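Anaerobically-induced outer membrane porin OprE (Pseudomonas aeruginosa, PDB 4FRX) probably acts as an outer-membrane porin, forming a beta-barrel of the OprD family that lets solutes cross the membrane. Local coordinates at residues Tyr264-Tyr269 against Gly277-Arg282; Ser308-Leu313 against Ser321-Ile326; Phe334-Glu339 against Ala405-Gly410. All coordinates share one frame; numbering follows the deposited sequence.

Interaction 1. Residues Tyr264-Tyr269 against Gly277-Arg282; sequences YVSSGY and GEVDNR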
loop_
_atom_site.group_PDB
_atom_site.type_symbol
_atom_site.label_atom_id
_atom_site.label_comp_id
_atom_site.label_asym_id
_atom_site.label_seq_id
_atom_site.Cartn_x
_atom_site.Cartn_y
_atom_site.Cartn_z
ATOM N N TYR A 264 19.042 6.667 13.405
ATOM C CA TYR A 264 18.162 5.509 13.200
ATOM C C TYR A 264 16.929 5.632 14.091
ATOM O O TYR A 264 16.823 4.977 15.129
ATOM C CB TYR A 264 18.898 4.178 13.400
ATOM C CG TYR A 264 19.888 3.928 12.283
ATOM C CD1 TYR A 264 21.118 4.568 12.276
ATOM C CD2 TYR A 264 19.566 3.098 11.210
ATOM C CE1 TYR A 264 22.018 4.379 11.249
ATOM C CE2 TYR A 264 20.468 2.892 10.170
ATOM C CZ TYR A 264 21.696 3.538 10.204
ATOM O OH TYR A 264 22.613 3.360 9.198
ATOM N N VAL A 265 16.003 6.485 13.664
ATOM C CA VAL A 265 14.871 6.876 14.494
ATOM C C VAL A 265 13.548 6.846 13.740
ATOM O O VAL A 265 13.505 6.906 12.508
ATOM C CB VAL A 265 15.054 8.300 15.060
ATOM C CG1 VAL A 265 16.205 8.356 16.079
ATOM C CG2 VAL A 265 15.268 9.312 13.921
ATOM N N SER A 266 12.467 6.776 14.509
ATOM C CA SER A 266 11.119 6.821 13.969
ATOM C C SER A 266 10.446 8.070 14.497
ATOM O O SER A 266 10.698 8.489 15.632
ATOM C CB SER A 266 10.332 5.607 14.470
ATOM O OG SER A 266 8.936 5.795 14.294
ATOM N N SER A 267 9.565 8.654 13.696
ATOM C CA SER A 267 8.655 9.667 14.213
ATOM C C SER A 267 7.759 9.076 15.311
ATOM O O SER A 267 7.421 7.895 15.294
ATOM C CB SER A 267 7.778 10.230 13.085
ATOM O OG SER A 267 8.563 10.950 12.148
ATOM N N GLY A 268 7.401 9.915 16.271
ATOM C CA GLY A 268 6.544 9.537 17.377
ATOM C C GLY A 268 6.519 10.740 18.307
ATOM O O GLY A 268 6.804 11.856 17.875
ATOM N N TYR A 269 6.178 10.529 19.573
ATOM C CA TYR A 269 6.279 11.603 20.553
ATOM C C TYR A 269 6.855 11.051 21.849
ATOM O O TYR A 269 6.336 10.087 22.412
ATOM C CB TYR A 269 4.949 12.329 20.796
ATOM C CG TYR A 269 5.199 13.532 21.675
ATOM C CD1 TYR A 269 5.896 14.633 21.176
ATOM C CD2 TYR A 269 4.820 13.543 23.013
ATOM C CE1 TYR A 269 6.182 15.716 21.969
ATOM C CE2 TYR A 269 5.107 14.641 23.820
ATOM C CZ TYR A 269 5.797 15.716 23.283
ATOM O OH TYR A 269 6.102 16.824 24.050
ATOM N N GLY A 277 12.563 8.912 17.783
ATOM C CA GLY A 277 13.112 8.015 18.784
ATOM C C GLY A 277 12.926 6.537 18.476
ATOM O O GLY A 277 12.926 6.125 17.319
ATOM N N GLU A 278 12.762 5.743 19.527
ATOM C CA GLU A 278 12.768 4.292 19.395
ATOM C C GLU A 278 11.421 3.831 18.851
ATOM O O GLU A 278 10.396 4.373 19.235
ATOM C CB GLU A 278 12.987 3.657 20.761
ATOM C CG GLU A 278 13.357 2.194 20.682
ATOM C CD GLU A 278 13.666 1.575 22.029
ATOM O OE1 GLU A 278 13.450 2.238 23.072
ATOM O OE2 GLU A 278 14.123 0.412 22.037
ATOM N N VAL A 279 11.422 2.841 17.960
ATOM C CA VAL A 279 10.159 2.224 17.545
ATOM C C VAL A 279 9.534 1.544 18.767
ATOM O O VAL A 279 10.233 0.886 19.530
ATOM C CB VAL A 279 10.347 1.207 16.391
ATOM C CG1 VAL A 279 9.065 0.423 16.151
ATOM C CG2 VAL A 279 10.776 1.919 15.120
ATOM N N ASP A 280 8.224 1.719 18.935
ATOM C CA ASP A 280 7.491 1.308 20.127
ATOM C C ASP A 280 6.022 1.595 19.846
ATOM O O ASP A 280 5.494 2.620 20.259
ATOM C CB ASP A 280 7.958 2.124 21.348
ATOM C CG ASP A 280 7.095 1.898 22.591
ATOM O OD1 ASP A 280 6.713 0.743 22.846
ATOM O OD2 ASP A 280 6.805 2.884 23.314
ATOM N N ASN A 281 5.357 0.684 19.136
ATOM C CA ASN A 281 3.970 0.882 18.743
ATOM C C ASN A 281 3.167 -0.426 18.766
ATOM O O ASN A 281 3.628 -1.471 18.303
ATOM C CB ASN A 281 3.905 1.521 17.345
ATOM C CG ASN A 281 2.478 1.829 16.892
ATOM O OD1 ASN A 281 1.993 2.945 17.053
ATOM N ND2 ASN A 281 1.813 0.846 16.312
ATOM N N ARG A 282 1.989 -0.357 19.367
ATOM C CA ARG A 282 1.024 -1.443 19.319
ATOM C C ARG A 282 -0.249 -0.905 18.674
ATOM O O ARG A 282 -0.774 0.114 19.095
ATOM C CB ARG A 282 0.749 -1.995 20.729
ATOM C CG ARG A 282 1.974 -2.629 21.392
ATOM C CD ARG A 282 1.695 -3.119 22.813
ATOM N NE ARG A 282 1.408 -2.040 23.759
ATOM C CZ ARG A 282 0.181 -1.692 24.140
ATOM N NH1 ARG A 282 -0.876 -2.332 23.658
ATOM N NH2 ARG A 282 0.008 -0.707 25.003
#
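S266 and V279 meet through side chains set by their first torsions. S266 has OG anti to the backbone N (chi1 163°). This turns the hydroxyl to its own chain, where OG donates to S267 O at 2.8 Å. CB of S266 is then the atom that faces V279. On V279, CG1 is the branch anti to the backbone N (chi1 170°). The other branch does the touching: V279 CG2 lies 3.8 Å from S266 CB.

G277 is met by the backbone of S266 and by V265. S266 and G277 form an antiparallel hydrogen-bonded pair. S266 N donates to G277 O at 2.9 Å. The bond is nearly straight, 168° at the hydrogen. In return G277 N donates to S266 O at 2.9 Å. This second bond is more bent. A CA-H...O contact is added from V265 CA to G277 O, 3.5 Å. V265 also packs its side chain on the glycine backbone, with V265 CB 3.7 Å from G277 N. The backbone pair is the core of the contact, and V265 and V279 add apolar packing.

The bonded strands, 266-267 and 276-277, are short and form a small antiparallel pair. It belongs to the long connection between strands 237-250 and 280-292. N254 ND2 bonds the carbonyl O of both Y264 and G277, and N254 OD1 takes V279 N. V279 touches S248 of strand 237-250, and the chain then continues into strand 280-292.

Interaction 2. Residues Ser308-Leu313 against Ser321-Ile326; sequences SDFPFL and STAYLI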
loop_
_atom_site.group_PDB
_atom_site.type_symbol
_atom_site.label_atom_id
_atom_site.label_comp_id
_atom_site.label_asym_id
_atom_site.label_seq_id
_atom_site.Cartn_x
_atom_site.Cartn_y
_atom_site.Cartn_z
ATOM N N SER A 308 5.968 5.543 19.532
ATOM C CA SER A 308 6.296 5.780 18.122
ATOM C C SER A 308 5.050 5.699 17.259
ATOM O O SER A 308 4.059 5.058 17.640
ATOM C CB SER A 308 7.342 4.784 17.617
ATOM O OG SER A 308 6.720 3.587 17.162
ATOM N N ASP A 309 5.098 6.372 16.113
ATOM C CA ASP A 309 4.103 6.165 15.063
ATOM C C ASP A 309 4.122 4.706 14.647
ATOM O O ASP A 309 5.055 3.952 14.946
ATOM C CB ASP A 309 4.412 7.007 13.821
ATOM C CG ASP A 309 4.334 8.509 14.071
ATOM O OD1 ASP A 309 3.966 8.966 15.182
ATOM O OD2 ASP A 309 4.648 9.238 13.116
ATOM N N PHE A 310 3.077 4.293 13.960
ATOM C CA PHE A 310 3.074 2.966 13.386
ATOM C C PHE A 310 4.114 2.911 12.267
ATOM O O PHE A 310 4.058 3.728 11.356
ATOM C CB PHE A 310 1.711 2.684 12.788
ATOM C CG PHE A 310 1.648 1.376 12.059
ATOM C CD1 PHE A 310 1.603 0.180 12.761
ATOM C CD2 PHE A 310 1.620 1.344 10.668
ATOM C CE1 PHE A 310 1.530 -1.035 12.095
ATOM C CE2 PHE A 310 1.547 0.145 9.991
ATOM C CZ PHE A 310 1.500 -1.056 10.711
ATOM N N PRO A 311 5.071 1.961 12.332
ATOM C CA PRO A 311 6.126 1.916 11.306
ATOM C C PRO A 311 5.768 1.083 10.066
ATOM O O PRO A 311 5.140 0.022 10.157
ATOM C CB PRO A 311 7.299 1.266 12.053
ATOM C CG PRO A 311 6.611 0.265 12.959
ATOM C CD PRO A 311 5.310 0.977 13.402
ATOM N N PHE A 312 6.194 1.578 8.905
ATOM C CA PHE A 312 5.999 0.914 7.618
ATOM C C PHE A 312 7.010 1.499 6.620
ATOM O O PHE A 312 7.476 2.640 6.789
ATOM C CB PHE A 312 4.564 1.095 7.102
ATOM C CG PHE A 312 4.119 2.528 7.029
ATOM C CD1 PHE A 312 3.673 3.191 8.168
ATOM C CD2 PHE A 312 4.147 3.216 5.826
ATOM C CE1 PHE A 312 3.261 4.520 8.110
ATOM C CE2 PHE A 312 3.733 4.551 5.755
ATOM C CZ PHE A 312 3.281 5.196 6.898
ATOM N N LEU A 313 7.329 0.731 5.583
ATOM C CA LEU A 313 8.348 1.136 4.610
ATOM C C LEU A 313 7.909 2.405 3.881
ATOM O O LEU A 313 6.825 2.458 3.324
ATOM C CB LEU A 313 8.602 0.019 3.605
ATOM C CG LEU A 313 9.100 -1.300 4.198
ATOM C CD1 LEU A 313 9.437 -2.286 3.091
ATOM C CD2 LEU A 313 10.294 -1.086 5.155
ATOM N N SER A 321 3.696 5.454 -0.009
ATOM C CA SER A 321 3.841 4.397 0.980
ATOM C C SER A 321 2.451 3.944 1.362
ATOM O O SER A 321 1.507 4.728 1.306
ATOM C CB SER A 321 4.554 4.920 2.229
ATOM O OG SER A 321 3.779 5.927 2.868
ATOM N N THR A 322 2.335 2.688 1.770
ATOM C CA THR A 322 1.049 2.145 2.211
ATOM C C THR A 322 1.208 1.415 3.537
ATOM O O THR A 322 2.062 0.543 3.663
ATOM C CB THR A 322 0.468 1.184 1.162
ATOM O OG1 THR A 322 0.126 1.923 -0.020
ATOM C CG2 THR A 322 -0.792 0.488 1.701
ATOM N N ALA A 323 0.412 1.801 4.530
ATOM C CA ALA A 323 0.357 1.058 5.793
ATOM C C ALA A 323 -0.862 0.140 5.739
ATOM O O ALA A 323 -1.923 0.535 5.232
ATOM C CB ALA A 323 0.261 2.006 6.988
ATOM N N TYR A 324 -0.724 -1.077 6.252
ATOM C CA TYR A 324 -1.867 -1.999 6.261
ATOM C C TYR A 324 -2.775 -1.735 7.471
ATOM O O TYR A 324 -3.008 -2.607 8.316
ATOM C CB TYR A 324 -1.418 -3.468 6.189
ATOM C CG TYR A 324 -2.577 -4.409 5.932
ATOM C CD1 TYR A 324 -3.335 -4.301 4.762
ATOM C CD2 TYR A 324 -2.946 -5.379 6.869
ATOM C CE1 TYR A 324 -4.413 -5.139 4.523
ATOM C CE2 TYR A 324 -4.025 -6.235 6.630
ATOM C CZ TYR A 324 -4.751 -6.106 5.458
ATOM O OH TYR A 324 -5.822 -6.947 5.210
ATOM N N LEU A 325 -3.275 -0.506 7.537
ATOM C CA LEU A 325 -4.182 -0.060 8.583
ATOM C C LEU A 325 -5.535 0.248 7.948
ATOM O O LEU A 325 -5.599 0.745 6.811
ATOM C CB LEU A 325 -3.628 1.220 9.249
ATOM C CG LEU A 325 -2.264 1.140 9.961
ATOM C CD1 LEU A 325 -1.789 2.517 10.457
ATOM C CD2 LEU A 325 -2.280 0.127 11.120
ATOM N N ILE A 326 -6.614 0.010 8.694
ATOM C CA ILE A 326 -7.956 0.360 8.226
ATOM C C ILE A 326 -8.158 1.852 8.019
ATOM O O ILE A 326 -9.170 2.282 7.432
ATOM C CB ILE A 326 -9.081 -0.211 9.137
ATOM C CG1 ILE A 326 -8.980 0.331 10.565
ATOM C CG2 ILE A 326 -9.060 -1.741 9.110
ATOM C CD1 ILE A 326 -10.193 -0.041 11.444
HETATM O O HOH W 1 4.791 1.166 1.861
#
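Water 1 joins L313 to T322. It bonds to L313 O at 2.8 Å, probably as donor, and accepts from T322 N at 2.9 Å. It is the polar link between the two segments, which form no direct hydrogen bond. Beside it, S321 CB packs against L313 O at 3.5 Å.

The rest of the contact is two phenylalanine rings laid on the facing chain. F312 has CG between its backbone N and its carbonyl carbon (chi1 54°), and the ring reaches across to S321 and A323. A323 CB sits over one face of this ring in a CH-pi contact, 3.9 Å from its centroid and offset toward the rim. S321 meets the same ring at its edge, with S321 OG 3.2 Å from F312 CE2.

The F310 ring meets the same methyl at its edge, A323 CB to F310 CE2, 3.8 Å. L325 covers one face. Its CD2 stands over the middle of the ring, 3.9 Å from the centroid and only 6° off the ring normal, a second CH-pi contact. The other methyl, L325 CD1, approaches F310 CD2 at 3.6 Å. One alanine methyl thus serves both rings, at the face of F312 and the edge of F310. Y324, between A323 and L325, is the centre of an inverse gamma turn.

Both segments belong to the long loop between strands 295-305 and 340-349. F246 of strand 237-250 meets the F310 ring edge-to-face and also touches L325. P311 and L313 pack on Y221 of strand 221-234. N281 of strand 280-292 touches F310.

Interaction 3. Residues Phe334-Glu339 against Ala405-Gly410; sequences FQRAGE and ASFRSG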
loop_
_atom_site.group_PDB
_atom_site.type_symbol
_atom_site.label_atom_id
_atom_site.label_comp_id
_atom_site.label_asym_id
_atom_site.label_seq_id
_atom_site.Cartn_x
_atom_site.Cartn_y
_atom_site.Cartn_z
ATOM N N PHE A 334 -3.708 8.231 9.693
ATOM C CA PHE A 334 -4.070 8.185 11.123
ATOM C C PHE A 334 -3.152 7.245 11.912
ATOM O O PHE A 334 -3.602 6.469 12.744
ATOM C CB PHE A 334 -5.551 7.794 11.283
ATOM C CG PHE A 334 -6.486 8.772 10.645
ATOM C CD1 PHE A 334 -6.605 8.828 9.256
ATOM C CD2 PHE A 334 -7.207 9.663 11.416
ATOM C CE1 PHE A 334 -7.439 9.756 8.646
ATOM C CE2 PHE A 334 -8.050 10.590 10.820
ATOM C CZ PHE A 334 -8.165 10.642 9.429
ATOM N N GLN A 335 -1.858 7.366 11.650
ATOM C CA GLN A 335 -0.879 6.391 12.084
ATOM C C GLN A 335 0.030 6.937 13.175
ATOM O O GLN A 335 1.022 6.310 13.532
ATOM C CB GLN A 335 -0.061 5.923 10.872
ATOM C CG GLN A 335 1.139 6.792 10.493
ATOM C CD GLN A 335 0.784 8.232 10.124
ATOM O OE1 GLN A 335 -0.383 8.578 9.919
ATOM N NE2 GLN A 335 1.809 9.085 10.044
ATOM N N ARG A 336 -0.335 8.094 13.726
ATOM C CA ARG A 336 0.536 8.823 14.645
ATOM C C ARG A 336 0.484 8.259 16.054
ATOM O O ARG A 336 -0.542 7.751 16.485
ATOM C CB ARG A 336 0.138 10.300 14.693
ATOM C CG ARG A 336 0.036 10.970 13.315
ATOM C CD ARG A 336 -0.570 12.361 13.474
ATOM N NE ARG A 336 -1.254 12.819 12.267
ATOM C CZ ARG A 336 -0.670 13.502 11.286
ATOM N NH1 ARG A 336 0.620 13.808 11.363
ATOM N NH2 ARG A 336 -1.376 13.879 10.228
ATOM N N ALA A 337 1.599 8.365 16.769
ATOM C CA ALA A 337 1.689 7.908 18.159
ATOM C C ALA A 337 0.520 8.362 19.031
ATOM O O ALA A 337 0.244 9.554 19.126
ATOM C CB ALA A 337 3.000 8.385 18.787
ATOM N N GLY A 338 -0.156 7.395 19.657
ATOM C CA GLY A 338 -1.240 7.673 20.581
ATOM C C GLY A 338 -2.624 7.738 19.967
ATOM O O GLY A 338 -3.619 7.679 20.675
ATOM N N GLU A 339 -2.698 7.817 18.647
ATOM C CA GLU A 339 -3.949 8.176 17.988
ATOM C C GLU A 339 -5.010 7.058 18.045
ATOM O O GLU A 339 -4.738 5.912 17.707
ATOM C CB GLU A 339 -3.660 8.573 16.540
ATOM C CG GLU A 339 -4.824 9.238 15.819
ATOM C CD GLU A 339 -4.418 9.841 14.483
ATOM O OE1 GLU A 339 -3.280 9.588 14.003
ATOM O OE2 GLU A 339 -5.244 10.586 13.908
ATOM N N ALA A 405 -10.962 13.972 -1.437
ATOM C CA ALA A 405 -10.677 13.905 -0.013
ATOM C C ALA A 405 -10.614 15.295 0.619
ATOM O O ALA A 405 -10.099 16.237 0.013
ATOM C CB ALA A 405 -9.342 13.139 0.232
ATOM N N SER A 406 -11.145 15.416 1.835
ATOM C CA SER A 406 -10.943 16.608 2.657
ATOM C C SER A 406 -10.298 16.162 3.952
ATOM O O SER A 406 -10.801 15.253 4.604
ATOM C CB SER A 406 -12.267 17.308 2.977
ATOM O OG SER A 406 -12.788 17.968 1.848
ATOM N N PHE A 407 -9.202 16.821 4.317
ATOM C CA PHE A 407 -8.385 16.453 5.461
ATOM C C PHE A 407 -8.110 17.708 6.278
ATOM O O PHE A 407 -7.683 18.738 5.749
ATOM C CB PHE A 407 -7.079 15.802 4.990
ATOM C CG PHE A 407 -6.116 15.508 6.107
ATOM C CD1 PHE A 407 -6.271 14.386 6.896
ATOM C CD2 PHE A 407 -5.067 16.378 6.384
ATOM C CE1 PHE A 407 -5.388 14.119 7.946
ATOM C CE2 PHE A 407 -4.185 16.118 7.420
ATOM C CZ PHE A 407 -4.347 14.982 8.201
ATOM N N ARG A 408 -8.396 17.635 7.573
ATOM C CA ARG A 408 -8.144 18.758 8.459
ATOM C C ARG A 408 -7.428 18.238 9.693
ATOM O O ARG A 408 -7.876 17.261 10.318
ATOM C CB ARG A 408 -9.459 19.413 8.875
ATOM C CG ARG A 408 -10.363 19.786 7.714
ATOM C CD ARG A 408 -9.901 21.039 7.017
ATOM N NE ARG A 408 -10.853 21.455 5.989
ATOM C CZ ARG A 408 -10.761 21.121 4.706
ATOM N NH1 ARG A 408 -9.750 20.367 4.286
ATOM N NH2 ARG A 408 -11.674 21.550 3.840
ATOM N N SER A 409 -6.333 18.899 10.051
ATOM C CA SER A 409 -5.470 18.429 11.131
ATOM C C SER A 409 -4.955 19.575 11.998
ATOM O O SER A 409 -5.159 20.741 11.679
ATOM C CB SER A 409 -4.292 17.649 10.546
ATOM O OG SER A 409 -3.584 16.948 11.555
ATOM N N GLY A 410 -4.297 19.236 13.104
ATOM C CA GLY A 410 -3.725 20.238 13.992
ATOM C C GLY A 410 -4.693 20.788 15.025
ATOM O O GLY A 410 -5.725 20.177 15.319
#
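A type II beta turn from R336 to E339 leads into barrel strand 340-349, and its first residue reaches out to the end of strand 399-409. The contact is made by the R336 guanidinium with F407 and S409. R336 NH2 lies 3.8 Å from F407 CZ. The two flat groups meet edge to edge, with their planes 30° apart, so this is not a stack of the cation over the ring. The side chains come from opposite directions. R336 is extended from CG to NE, which carries its terminal group across to the strand. F407 has CG anti to the backbone N (chi1 175°), and its ring points at the arginine with CZ foremost.

S409 OG is 4.0 Å from R336 NH2, too far for a direct bond. The two are joined through a residue outside both segments, E379 of strand 377-389. E379 OE2 makes a salt bridge with R336 NH2 and a hydrogen bond with S409 OG. E379 probably fixes the position of the guanidinium beside the ring.

The turn has its own bonds. E339 N donates to R336 O at 3.1 Å, closing the turn. A weak bond, 3.3 Å, runs from R336 N to E339 OE1; E339 OE2 lies close to the like-charged E379 OE1. G338 has the positive phi expected at the third position of a type II turn.

This is a surface contact between a strand-connecting loop and a strand of the antiparallel beta-barrel characteristic of outer-membrane porins.

How the interactions relate
The three interactions follow one another along the chain, and D309 links interaction 2 to both of the others. Interactions 1 and 2 have centres about 12 Å apart. S267 O and D309 N, 2.9 Å apart, probably form a hydrogen bond, and D280 N is 3.0 Å from S308 OG. Interactions 2 and 3 are about 13 Å apart between centres. Here D309 OD1 probably accepts from A337 N at 2.9 Å, and F310 N probably bonds Q335 O at 2.9 Å. Interactions 1 and 3 only pack, with Y269 N 3.9 Å from A337 CB. The centre of interaction 2 lies closest to the chain centre, about 9 Å away. Its L325 side chain is about 12 Å from a bound C8E molecule.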